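Local coordinates for protein probable TonB-dependent siderophore receptor PiuA (Acinetobacter baumannii, PDB 5FP1) that probably takes up iron across the outer membrane by binding ferric siderophores, possibly including ferric enterobactin, as a TonB-dependent receptor, at residues G77-P85 with S104-F112; R262-T273 with M291-T302. All coordinates share one frame; numbering follows the deposited sequence.

Contact 1 of 2, residues G77-P85 with S104-F112; sequences GGNPNGDRP and STSQNREMF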
loop_
_atom_site.group_PDB
_atom_site.type_symbol
_atom_site.label_atom_id
_atom_site.label_comp_id
_atom_site.label_asym_id
_atom_site.label_seq_id
_atom_site.Cartn_x
_atom_site.Cartn_y
_atom_site.Cartn_z
ATOM N N GLY A 77 10.518 -11.113 -11.034
ATOM C CA GLY A 77 10.704 -12.534 -10.855
ATOM C C GLY A 77 10.799 -12.958 -9.403
ATOM O O GLY A 77 10.365 -14.057 -9.051
ATOM N N GLY A 78 11.350 -12.081 -8.571
ATOM C CA GLY A 78 11.589 -12.371 -7.171
ATOM C C GLY A 78 10.765 -11.582 -6.184
ATOM O O GLY A 78 11.056 -11.578 -4.991
ATOM N N ASN A 79 9.732 -10.879 -6.661
ATOM C CA ASN A 79 8.820 -10.215 -5.748
ATOM C C ASN A 79 7.436 -10.054 -6.331
ATOM O O ASN A 79 7.310 -9.794 -7.522
ATOM C CB ASN A 79 9.372 -8.868 -5.325
ATOM C CG ASN A 79 9.372 -7.855 -6.443
ATOM O OD1 ASN A 79 10.106 -7.985 -7.418
ATOM N ND2 ASN A 79 8.585 -6.792 -6.266
ATOM N N PRO A 80 6.394 -10.222 -5.497
ATOM C CA PRO A 80 5.029 -10.281 -6.023
ATOM C C PRO A 80 4.532 -8.949 -6.539
ATOM O O PRO A 80 5.097 -7.884 -6.225
ATOM C CB PRO A 80 4.204 -10.759 -4.824
ATOM C CG PRO A 80 4.988 -10.300 -3.631
ATOM C CD PRO A 80 6.431 -10.440 -4.044
ATOM N N ASN A 81 3.486 -9.023 -7.356
ATOM C CA ASN A 81 2.994 -7.874 -8.110
ATOM C C ASN A 81 1.754 -7.248 -7.464
ATOM O O ASN A 81 0.856 -6.797 -8.171
ATOM C CB ASN A 81 2.630 -8.317 -9.524
ATOM C CG ASN A 81 1.470 -9.327 -9.538
ATOM O OD1 ASN A 81 1.074 -9.856 -8.493
ATOM N ND2 ASN A 81 0.899 -9.567 -10.726
ATOM N N GLY A 82 1.683 -7.238 -6.127
ATOM C CA GLY A 82 0.513 -6.688 -5.433
ATOM C C GLY A 82 0.699 -5.220 -5.048
ATOM O O GLY A 82 1.483 -4.498 -5.677
ATOM N N ASP A 83 -0.028 -4.757 -4.033
ATOM C CA ASP A 83 0.178 -3.395 -3.553
ATOM C C ASP A 83 1.624 -3.253 -3.049
ATOM O O ASP A 83 2.066 -4.043 -2.195
ATOM C CB ASP A 83 -0.763 -3.047 -2.404
ATOM C CG ASP A 83 -2.231 -3.156 -2.769
ATOM O OD1 ASP A 83 -2.620 -2.925 -3.939
ATOM O OD2 ASP A 83 -3.009 -3.489 -1.852
ATOM N N ARG A 84 2.346 -2.246 -3.550
ATOM C CA ARG A 84 3.723 -1.954 -3.085
ATOM C C ARG A 84 3.928 -0.453 -2.884
ATOM O O ARG A 84 4.592 0.204 -3.684
ATOM C CB ARG A 84 4.764 -2.456 -4.100
ATOM C CG ARG A 84 4.725 -3.934 -4.452
ATOM C CD ARG A 84 5.956 -4.342 -5.277
ATOM N NE ARG A 84 7.140 -4.207 -4.420
ATOM C CZ ARG A 84 8.254 -3.542 -4.722
ATOM N NH1 ARG A 84 8.469 -3.053 -5.934
ATOM N NH2 ARG A 84 9.201 -3.431 -3.814
ATOM N N PRO A 85 3.348 0.109 -1.832
ATOM C CA PRO A 85 3.422 1.570 -1.714
ATOM C C PRO A 85 4.745 2.026 -1.125
ATOM O O PRO A 85 5.191 1.491 -0.105
ATOM C CB PRO A 85 2.293 1.914 -0.759
ATOM C CG PRO A 85 1.517 0.637 -0.554
ATOM C CD PRO A 85 2.474 -0.477 -0.817
ATOM N N SER A 104 0.473 -8.050 5.879
ATOM C CA SER A 104 1.314 -7.654 4.747
ATOM C C SER A 104 1.742 -8.798 3.849
ATOM O O SER A 104 2.853 -8.796 3.347
ATOM C CB SER A 104 2.569 -6.912 5.239
ATOM O OG SER A 104 2.212 -5.599 5.620
ATOM N N THR A 105 0.845 -9.739 3.598
ATOM C CA THR A 105 1.012 -10.644 2.490
ATOM C C THR A 105 0.638 -9.918 1.221
ATOM O O THR A 105 -0.192 -8.984 1.236
ATOM C CB THR A 105 0.119 -11.897 2.691
ATOM O OG1 THR A 105 -1.196 -11.483 3.069
ATOM C CG2 THR A 105 0.697 -12.763 3.829
ATOM N N SER A 106 1.177 -10.363 0.100
ATOM C CA SER A 106 0.878 -9.656 -1.135
ATOM C C SER A 106 -0.593 -9.818 -1.541
ATOM O O SER A 106 -1.120 -10.939 -1.668
ATOM C CB SER A 106 1.770 -10.106 -2.257
ATOM O OG SER A 106 1.563 -9.299 -3.408
ATOM N N GLN A 107 -1.217 -8.676 -1.767
ATOM C CA GLN A 107 -2.631 -8.592 -2.128
ATOM C C GLN A 107 -2.860 -7.322 -2.929
ATOM O O GLN A 107 -2.112 -6.336 -2.799
ATOM C CB GLN A 107 -3.500 -8.468 -0.863
ATOM C CG GLN A 107 -3.299 -9.536 0.179
ATOM C CD GLN A 107 -3.874 -9.164 1.543
ATOM O OE1 GLN A 107 -3.238 -9.368 2.607
ATOM N NE2 GLN A 107 -5.086 -8.699 1.531
ATOM N N ASN A 108 -3.915 -7.329 -3.736
ATOM C CA ASN A 108 -4.465 -6.111 -4.339
ATOM C C ASN A 108 -5.701 -5.739 -3.510
ATOM O O ASN A 108 -6.779 -6.311 -3.701
ATOM C CB ASN A 108 -4.837 -6.382 -5.796
ATOM C CG ASN A 108 -3.648 -6.877 -6.621
ATOM O OD1 ASN A 108 -2.552 -6.384 -6.491
ATOM N ND2 ASN A 108 -3.887 -7.832 -7.489
ATOM N N ARG A 109 -5.523 -4.871 -2.522
ATOM C CA ARG A 109 -6.568 -4.670 -1.517
ATOM C C ARG A 109 -7.745 -3.871 -2.087
ATOM O O ARG A 109 -7.539 -2.932 -2.870
ATOM C CB ARG A 109 -5.993 -3.979 -0.294
ATOM C CG ARG A 109 -4.997 -4.863 0.444
ATOM C CD ARG A 109 -4.105 -4.085 1.392
ATOM N NE ARG A 109 -3.132 -4.946 2.065
ATOM C CZ ARG A 109 -2.048 -5.454 1.504
ATOM N NH1 ARG A 109 -1.742 -5.161 0.241
ATOM N NH2 ARG A 109 -1.260 -6.255 2.215
ATOM N N GLU A 110 -8.950 -4.279 -1.687
ATOM C CA GLU A 110 -10.206 -3.635 -2.080
ATOM C C GLU A 110 -10.647 -2.562 -1.109
ATOM O O GLU A 110 -10.252 -2.558 0.071
ATOM C CB GLU A 110 -11.350 -4.664 -2.145
ATOM C CG GLU A 110 -11.874 -4.945 -3.549
ATOM C CD GLU A 110 -12.968 -3.985 -4.014
ATOM O OE1 GLU A 110 -13.527 -3.271 -3.170
ATOM O OE2 GLU A 110 -13.272 -3.949 -5.242
ATOM N N MET A 111 -11.535 -1.704 -1.586
ATOM C CA MET A 111 -12.078 -0.641 -0.731
ATOM C C MET A 111 -13.490 -0.927 -0.195
ATOM O O MET A 111 -13.995 -0.128 0.585
ATOM C CB MET A 111 -12.095 0.680 -1.491
ATOM C CG MET A 111 -10.708 1.208 -1.866
ATOM S SD MET A 111 -9.675 1.559 -0.430
ATOM C CE MET A 111 -10.524 3.014 0.169
ATOM N N PHE A 112 -14.124 -2.042 -0.575
ATOM C CA PHE A 112 -15.565 -2.193 -0.274
ATOM C C PHE A 112 -15.879 -2.234 1.207
ATOM O O PHE A 112 -16.928 -1.758 1.616
ATOM C CB PHE A 112 -16.220 -3.391 -0.979
ATOM C CG PHE A 112 -16.070 -4.703 -0.264
ATOM C CD1 PHE A 112 -14.923 -5.469 -0.421
ATOM C CD2 PHE A 112 -17.111 -5.213 0.515
ATOM C CE1 PHE A 112 -14.786 -6.693 0.197
ATOM C CE2 PHE A 112 -16.987 -6.453 1.119
ATOM C CZ PHE A 112 -15.823 -7.189 0.973
HETATM O O HOH W 1 0.245 -10.151 -5.753
HETATM O O HOH W 2 -1.627 -7.851 -9.329
HETATM O O HOH W 3 2.923 -6.906 -3.253
HETATM O O HOH W 4 0.719 -6.164 -0.952
HETATM O O HOH W 5 -5.153 -2.259 -4.375
HETATM O O HOH W 6 -2.286 -3.402 -6.493
#

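Contact 2 of 2, residues R262-T273 with M291-T302; sequences RDFQKQENHIGT and MYAKSKNDYVWT. With C8E ((hydroxyethyloxy)tri(ethyloxy)octane), chain J.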
loop_
_atom_site.group_PDB
_atom_site.type_symbol
_atom_site.label_atom_id
_atom_site.label_comp_id
_atom_site.label_asym_id
_atom_site.label_seq_id
_atom_site.Cartn_x
_atom_site.Cartn_y
_atom_site.Cartn_z
ATOM N N ARG A 262 -2.213 -17.910 -21.179
ATOM C CA ARG A 262 -1.231 -18.452 -20.222
ATOM C C ARG A 262 -1.347 -17.818 -18.817
ATOM O O ARG A 262 -1.242 -18.501 -17.794
ATOM C CB ARG A 262 0.170 -18.184 -20.730
ATOM C CG ARG A 262 1.260 -18.848 -19.917
ATOM C CD ARG A 262 2.626 -18.322 -20.261
ATOM N NE ARG A 262 2.835 -16.941 -19.838
ATOM C CZ ARG A 262 3.952 -16.245 -20.039
ATOM N NH1 ARG A 262 4.980 -16.776 -20.692
ATOM N NH2 ARG A 262 4.050 -15.007 -19.572
ATOM N N ASP A 263 -1.495 -16.502 -18.803
ATOM C CA ASP A 263 -1.342 -15.682 -17.601
ATOM C C ASP A 263 -2.637 -15.704 -16.788
ATOM O O ASP A 263 -3.729 -15.850 -17.341
ATOM C CB ASP A 263 -1.055 -14.230 -17.976
ATOM C CG ASP A 263 0.292 -14.031 -18.687
ATOM O OD1 ASP A 263 1.180 -14.924 -18.672
ATOM O OD2 ASP A 263 0.466 -12.917 -19.215
ATOM N N PHE A 264 -2.520 -15.539 -15.483
ATOM C CA PHE A 264 -3.697 -15.506 -14.609
ATOM C C PHE A 264 -3.258 -14.991 -13.249
ATOM O O PHE A 264 -2.073 -14.999 -12.921
ATOM C CB PHE A 264 -4.340 -16.903 -14.452
ATOM C CG PHE A 264 -3.404 -17.927 -13.844
ATOM C CD1 PHE A 264 -3.327 -18.095 -12.463
ATOM C CD2 PHE A 264 -2.583 -18.685 -14.646
ATOM C CE1 PHE A 264 -2.422 -18.993 -11.908
ATOM C CE2 PHE A 264 -1.713 -19.608 -14.098
ATOM C CZ PHE A 264 -1.619 -19.743 -12.734
ATOM N N GLN A 265 -4.219 -14.576 -12.444
ATOM C CA GLN A 265 -3.936 -14.325 -11.043
ATOM C C GLN A 265 -5.176 -14.545 -10.237
ATOM O O GLN A 265 -6.238 -14.003 -10.543
ATOM C CB GLN A 265 -3.409 -12.898 -10.824
ATOM C CG GLN A 265 -3.102 -12.547 -9.362
ATOM C CD GLN A 265 -2.018 -11.476 -9.239
ATOM O OE1 GLN A 265 -1.910 -10.587 -10.091
ATOM N NE2 GLN A 265 -1.178 -11.582 -8.186
ATOM N N LYS A 266 -5.019 -15.330 -9.192
ATOM C CA LYS A 266 -6.096 -15.626 -8.274
ATOM C C LYS A 266 -5.633 -15.379 -6.842
ATOM O O LYS A 266 -4.658 -15.970 -6.367
ATOM C CB LYS A 266 -6.500 -17.096 -8.426
ATOM C CG LYS A 266 -7.098 -17.424 -9.790
ATOM C CD LYS A 266 -7.062 -18.925 -10.074
ATOM C CE LYS A 266 -7.760 -19.232 -11.390
ATOM N NZ LYS A 266 -7.864 -20.699 -11.631
ATOM N N GLN A 267 -6.299 -14.450 -6.178
ATOM C CA GLN A 267 -6.014 -14.162 -4.794
ATOM C C GLN A 267 -7.212 -14.579 -3.970
ATOM O O GLN A 267 -8.369 -14.429 -4.391
ATOM C CB GLN A 267 -5.725 -12.664 -4.621
ATOM C CG GLN A 267 -4.564 -12.176 -5.481
ATOM C CD GLN A 267 -4.086 -10.785 -5.137
ATOM O OE1 GLN A 267 -4.845 -9.940 -4.668
ATOM N NE2 GLN A 267 -2.815 -10.537 -5.371
ATOM N N GLU A 268 -6.936 -15.004 -2.754
ATOM C CA GLU A 268 -7.997 -15.351 -1.820
ATOM C C GLU A 268 -7.571 -15.004 -0.411
ATOM O O GLU A 268 -6.542 -15.462 0.060
ATOM C CB GLU A 268 -8.324 -16.847 -1.909
ATOM C CG GLU A 268 -9.496 -17.239 -1.021
ATOM C CD GLU A 268 -9.828 -18.733 -1.091
ATOM O OE1 GLU A 268 -9.429 -19.419 -2.058
ATOM O OE2 GLU A 268 -10.496 -19.228 -0.171
ATOM N N ASN A 269 -8.364 -14.161 0.238
ATOM C CA ASN A 269 -8.048 -13.657 1.551
ATOM C C ASN A 269 -9.218 -13.812 2.510
ATOM O O ASN A 269 -10.340 -13.453 2.163
ATOM C CB ASN A 269 -7.620 -12.212 1.463
ATOM C CG ASN A 269 -6.195 -12.079 0.941
ATOM O OD1 ASN A 269 -5.220 -12.203 1.688
ATOM N ND2 ASN A 269 -6.079 -11.931 -0.359
ATOM N N HIS A 270 -8.901 -14.313 3.704
ATOM C CA HIS A 270 -9.861 -14.452 4.795
ATOM C C HIS A 270 -9.249 -13.813 6.006
ATOM O O HIS A 270 -8.063 -14.049 6.299
ATOM C CB HIS A 270 -10.085 -15.928 5.134
ATOM C CG HIS A 270 -10.605 -16.759 4.014
ATOM N ND1 HIS A 270 -11.925 -17.160 3.941
ATOM C CD2 HIS A 270 -9.983 -17.316 2.943
ATOM C CE1 HIS A 270 -12.095 -17.906 2.863
ATOM N NE2 HIS A 270 -10.936 -18.007 2.235
ATOM N N ILE A 271 -10.033 -13.016 6.738
ATOM C CA ILE A 271 -9.579 -12.501 8.029
ATOM C C ILE A 271 -10.719 -12.668 9.065
ATOM O O ILE A 271 -11.847 -12.244 8.811
ATOM C CB ILE A 271 -9.225 -10.984 7.978
ATOM C CG1 ILE A 271 -8.222 -10.674 6.861
ATOM C CG2 ILE A 271 -8.674 -10.513 9.340
ATOM C CD1 ILE A 271 -7.945 -9.192 6.659
ATOM N N GLY A 272 -10.391 -13.250 10.209
ATOM C CA GLY A 272 -11.333 -13.413 11.323
ATOM C C GLY A 272 -10.770 -12.694 12.541
ATOM O O GLY A 272 -9.604 -12.882 12.895
ATOM N N THR A 273 -11.585 -11.853 13.170
ATOM C CA THR A 273 -11.136 -11.035 14.301
ATOM C C THR A 273 -12.104 -11.140 15.483
ATOM O O THR A 273 -13.315 -11.071 15.293
ATOM C CB THR A 273 -11.025 -9.567 13.885
ATOM O OG1 THR A 273 -10.180 -9.460 12.726
ATOM C CG2 THR A 273 -10.445 -8.739 14.976
ATOM N N MET A 291 -6.566 -11.864 15.863
ATOM C CA MET A 291 -6.820 -11.853 14.396
ATOM C C MET A 291 -6.175 -13.065 13.753
ATOM O O MET A 291 -5.035 -13.395 14.027
ATOM C CB MET A 291 -6.330 -10.576 13.693
ATOM C CG MET A 291 -6.124 -10.719 12.138
ATOM S SD MET A 291 -5.982 -9.048 11.466
ATOM C CE MET A 291 -5.170 -9.412 9.937
ATOM N N TYR A 292 -6.947 -13.730 12.912
ATOM C CA TYR A 292 -6.522 -14.916 12.217
ATOM C C TYR A 292 -6.630 -14.569 10.727
ATOM O O TYR A 292 -7.680 -14.128 10.272
ATOM C CB TYR A 292 -7.473 -16.081 12.553
ATOM C CG TYR A 292 -7.574 -16.432 14.048
ATOM C CD1 TYR A 292 -8.415 -15.713 14.914
ATOM C CD2 TYR A 292 -6.838 -17.492 14.585
ATOM C CE1 TYR A 292 -8.499 -16.027 16.258
ATOM C CE2 TYR A 292 -6.917 -17.811 15.931
ATOM C CZ TYR A 292 -7.752 -17.077 16.752
ATOM O OH TYR A 292 -7.828 -17.400 18.077
ATOM N N ALA A 293 -5.556 -14.731 9.967
ATOM C CA ALA A 293 -5.604 -14.370 8.547
ATOM C C ALA A 293 -5.105 -15.506 7.686
ATOM O O ALA A 293 -4.130 -16.167 8.017
ATOM C CB ALA A 293 -4.799 -13.111 8.264
ATOM N N LYS A 294 -5.774 -15.718 6.564
ATOM C CA LYS A 294 -5.325 -16.701 5.590
ATOM C C LYS A 294 -5.230 -15.959 4.263
ATOM O O LYS A 294 -6.148 -15.224 3.890
ATOM C CB LYS A 294 -6.316 -17.865 5.493
ATOM C CG LYS A 294 -6.008 -18.809 4.335
ATOM C CD LYS A 294 -5.903 -20.242 4.785
ATOM C CE LYS A 294 -5.486 -21.165 3.661
ATOM N NZ LYS A 294 -4.419 -22.061 4.167
ATOM N N SER A 295 -4.108 -16.100 3.573
ATOM C CA SER A 295 -3.888 -15.329 2.358
ATOM C C SER A 295 -3.217 -16.205 1.306
ATOM O O SER A 295 -2.133 -16.761 1.549
ATOM C CB SER A 295 -3.008 -14.102 2.665
ATOM O OG SER A 295 -2.877 -13.266 1.516
ATOM N N LYS A 296 -3.872 -16.330 0.153
ATOM C CA LYS A 296 -3.350 -17.099 -0.972
ATOM C C LYS A 296 -3.157 -16.233 -2.196
ATOM O O LYS A 296 -3.926 -15.318 -2.442
ATOM C CB LYS A 296 -4.306 -18.256 -1.309
ATOM C CG LYS A 296 -4.541 -19.155 -0.107
ATOM C CD LYS A 296 -5.521 -20.297 -0.375
ATOM C CE LYS A 296 -4.932 -21.288 -1.352
ATOM N NZ LYS A 296 -5.486 -22.657 -1.138
ATOM N N ASN A 297 -2.120 -16.542 -2.966
ATOM C CA ASN A 297 -1.816 -15.835 -4.183
ATOM C C ASN A 297 -1.271 -16.854 -5.162
ATOM O O ASN A 297 -0.390 -17.660 -4.816
ATOM C CB ASN A 297 -0.783 -14.726 -3.863
ATOM C CG ASN A 297 -0.628 -13.682 -4.956
ATOM O OD1 ASN A 297 -1.452 -13.535 -5.888
ATOM N ND2 ASN A 297 0.448 -12.888 -4.816
ATOM N N ASP A 298 -1.784 -16.832 -6.378
ATOM C CA ASP A 298 -1.431 -17.822 -7.389
ATOM C C ASP A 298 -1.438 -17.083 -8.714
ATOM O O ASP A 298 -2.485 -16.601 -9.139
ATOM C CB ASP A 298 -2.473 -18.955 -7.374
ATOM C CG ASP A 298 -2.127 -20.104 -8.295
ATOM O OD1 ASP A 298 -1.036 -20.145 -8.879
ATOM O OD2 ASP A 298 -2.971 -21.003 -8.437
ATOM N N TYR A 299 -0.268 -16.912 -9.318
ATOM C CA TYR A 299 -0.164 -16.066 -10.475
ATOM C C TYR A 299 0.918 -16.437 -11.476
ATOM O O TYR A 299 1.961 -17.030 -11.135
ATOM C CB TYR A 299 -0.001 -14.596 -10.073
ATOM C CG TYR A 299 1.314 -14.237 -9.431
ATOM C CD1 TYR A 299 2.475 -14.096 -10.183
ATOM C CD2 TYR A 299 1.389 -13.992 -8.068
ATOM C CE1 TYR A 299 3.677 -13.732 -9.595
ATOM C CE2 TYR A 299 2.595 -13.650 -7.468
ATOM C CZ TYR A 299 3.737 -13.520 -8.232
ATOM O OH TYR A 299 4.930 -13.203 -7.603
ATOM N N VAL A 300 0.627 -16.067 -12.712
ATOM C CA VAL A 300 1.562 -16.070 -13.840
ATOM C C VAL A 300 1.319 -14.789 -14.623
ATOM O O VAL A 300 0.186 -14.522 -15.051
ATOM C CB VAL A 300 1.311 -17.265 -14.799
ATOM C CG1 VAL A 300 2.106 -17.084 -16.088
ATOM C CG2 VAL A 300 1.692 -18.566 -14.120
ATOM N N TRP A 301 2.335 -13.959 -14.779
ATOM C CA TRP A 301 2.186 -12.729 -15.549
ATOM C C TRP A 301 3.439 -12.451 -16.378
ATOM O O TRP A 301 4.499 -13.088 -16.183
ATOM C CB TRP A 301 1.780 -11.512 -14.681
ATOM C CG TRP A 301 2.775 -11.125 -13.732
ATOM C CD1 TRP A 301 2.940 -11.626 -12.457
ATOM C CD2 TRP A 301 3.839 -10.171 -13.927
ATOM N NE1 TRP A 301 4.041 -11.054 -11.875
ATOM C CE2 TRP A 301 4.603 -10.153 -12.746
ATOM C CE3 TRP A 301 4.225 -9.349 -14.994
ATOM C CZ2 TRP A 301 5.732 -9.328 -12.592
ATOM C CZ3 TRP A 301 5.330 -8.528 -14.837
ATOM C CH2 TRP A 301 6.081 -8.537 -13.657
ATOM N N THR A 302 3.300 -11.517 -17.312
ATOM C CA THR A 302 4.314 -11.293 -18.326
ATOM C C THR A 302 5.135 -10.052 -18.100
ATOM O O THR A 302 4.598 -8.938 -18.022
ATOM C CB THR A 302 3.679 -11.197 -19.729
ATOM O OG1 THR A 302 3.038 -12.434 -20.037
ATOM C CG2 THR A 302 4.735 -10.894 -20.760
HETATM C C1 C8E J . 0.884 -20.575 12.151
HETATM C C2 C8E J . 0.021 -19.367 12.438
HETATM C C3 C8E J . -1.464 -19.692 12.278
HETATM C C4 C8E J . -2.079 -20.152 13.596
HETATM C C5 C8E J . -3.540 -20.563 13.444
HETATM C C6 C8E J . -4.363 -19.430 12.854
HETATM C C7 C8E J . -4.374 -19.467 11.324
HETATM C C8 C8E J . -5.575 -18.715 10.769
HETATM O O9 C8E J . -6.165 -19.507 9.738
HETATM C C10 C8E J . -7.139 -18.814 8.943
HETATM C C11 C8E J . -8.083 -17.944 9.774
HETATM O O12 C8E J . -9.203 -17.507 8.988
HETATM O O HOH W 7 0.601 -10.452 -17.990
HETATM O O HOH W 8 -3.547 -12.366 -1.987
HETATM O O HOH W 9 -5.788 -12.013 4.468
#

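Contact 1 of 2, residues G77-P85 with S104-F112
Asp-83 and Arg-109 form a salt bridge in which a single carboxylate oxygen does the work. OD2 of Asp-83 accepts from NH1 of Arg-109 at 3.0 Å, lying exactly in the guanidinium plane, and also from the backbone N of Arg-109 at 2.9 Å. Both donors come from the same face of the carboxylate, the peptide N on the syn side and NH1 on the anti side, so an acid suits this place: one oxygen holds main chain and side chain together. The guanidinium's NH2 turns instead to the carbonyl of Asn-103. An almost straight bond (175°) from Asp-83 N to Gln-107 O, 2.9 Å long, adds a backbone tie. These are two loops of the plug domain, the globular part lodged inside the barrel of TonB-dependent receptors, and water molecules also bridge them. One donates to both Asp-83 OD1 and Arg-109 O; another joins Ser-106 OG to Asn-81 OD1, which also accepts from Gln-265 NE2 of the barrel. Gly-82, without a side chain, lets the two loops draw close: its CA lies 3.3 Å from Asn-108 OD1. Further out, Ser-106 sets its small side chain against the Pro-80 ring, Ser-106 CB 3.5 Å from Pro-80 CG.

Contact 2 of 2, residues R262-T273 with M291-T302
An antiparallel beta hairpin of the transmembrane barrel, strands 264-279 and 284-304, supplies this contact. From the pair Phe-264 and Val-300 to the pair Gly-272 and Tyr-292, hydrogen-bonded pairs alternate with non-hydrogen-bonded ones; Lys-294 N to His-270 O, at 2.8 Å, is one of the rungs. Gln-265, Gln-267, Asn-269, Ser-295 and Asn-297 share the face turned to the plug, where polar groups can bond one another as well as the plug loops. Asn-297 OD1 receives NE2 of Gln-265 at 3.0 Å on a lone pair, the two amides nearly coplanar (6° apart), and a weaker bond from Gln-267 NE2. Both glutamines also reach the plug, Gln-265 NE2 to Asn-81 and Gln-267 OE1 to the backbone N of Asn-108. Farther along, Ser-295 OG donates to Asn-269 OD1 over 2.6 Å, and on the same face Ile-271 CG2 packs against the extended side chain of Met-291.

The other face carries Phe-264, Glu-268, His-270, Tyr-292 and Val-300. A detergent molecule lies against it, its C11 3.4 Å from Tyr-292 CB. His-270 NE2 makes a nearly straight bond (175°) to Glu-268 OE2 within its own strand. Phe-264, its chi1 of 61° setting CG between backbone N and carbonyl carbon, lays its ring toward the neighbouring strand: the peptide N of Val-300 sits over the ring centre, and CE2 meets Val-300 CG2 at 3.6 Å. Where strand 264-279 begins, Asp-263 divides its two oxygens. OD1 takes NE and NH2 of Arg-262, a side-on grip, while OD2 accepts from the backbone N of Trp-259 and, through its syn lone pair, from Thr-302 OG1 at 2.7 Å.

How the contacts relate
Contact 1 precedes contact 2 along the chain, and their centres lie about 9 Å apart. The loops 77-85 and 104-112 belong to the plug, whereas 262-273 and 291-302 belong to neighbouring strands of the barrel wall around it; the two contacts therefore share no sheet. They meet at the plug-barrel interface. Thr-105 OG1 lies 2.9 Å from Ser-295 OG in a probable hydrogen bond, Pro-80 CA packs on Tyr-299 OH at 3.3 Å, and Gln-107 touches Asn-269. At this place the interface has a marked polar component, consistent with TonB-dependent receptors, in which the plug fills the barrel and must shift or rearrange for substrate to pass.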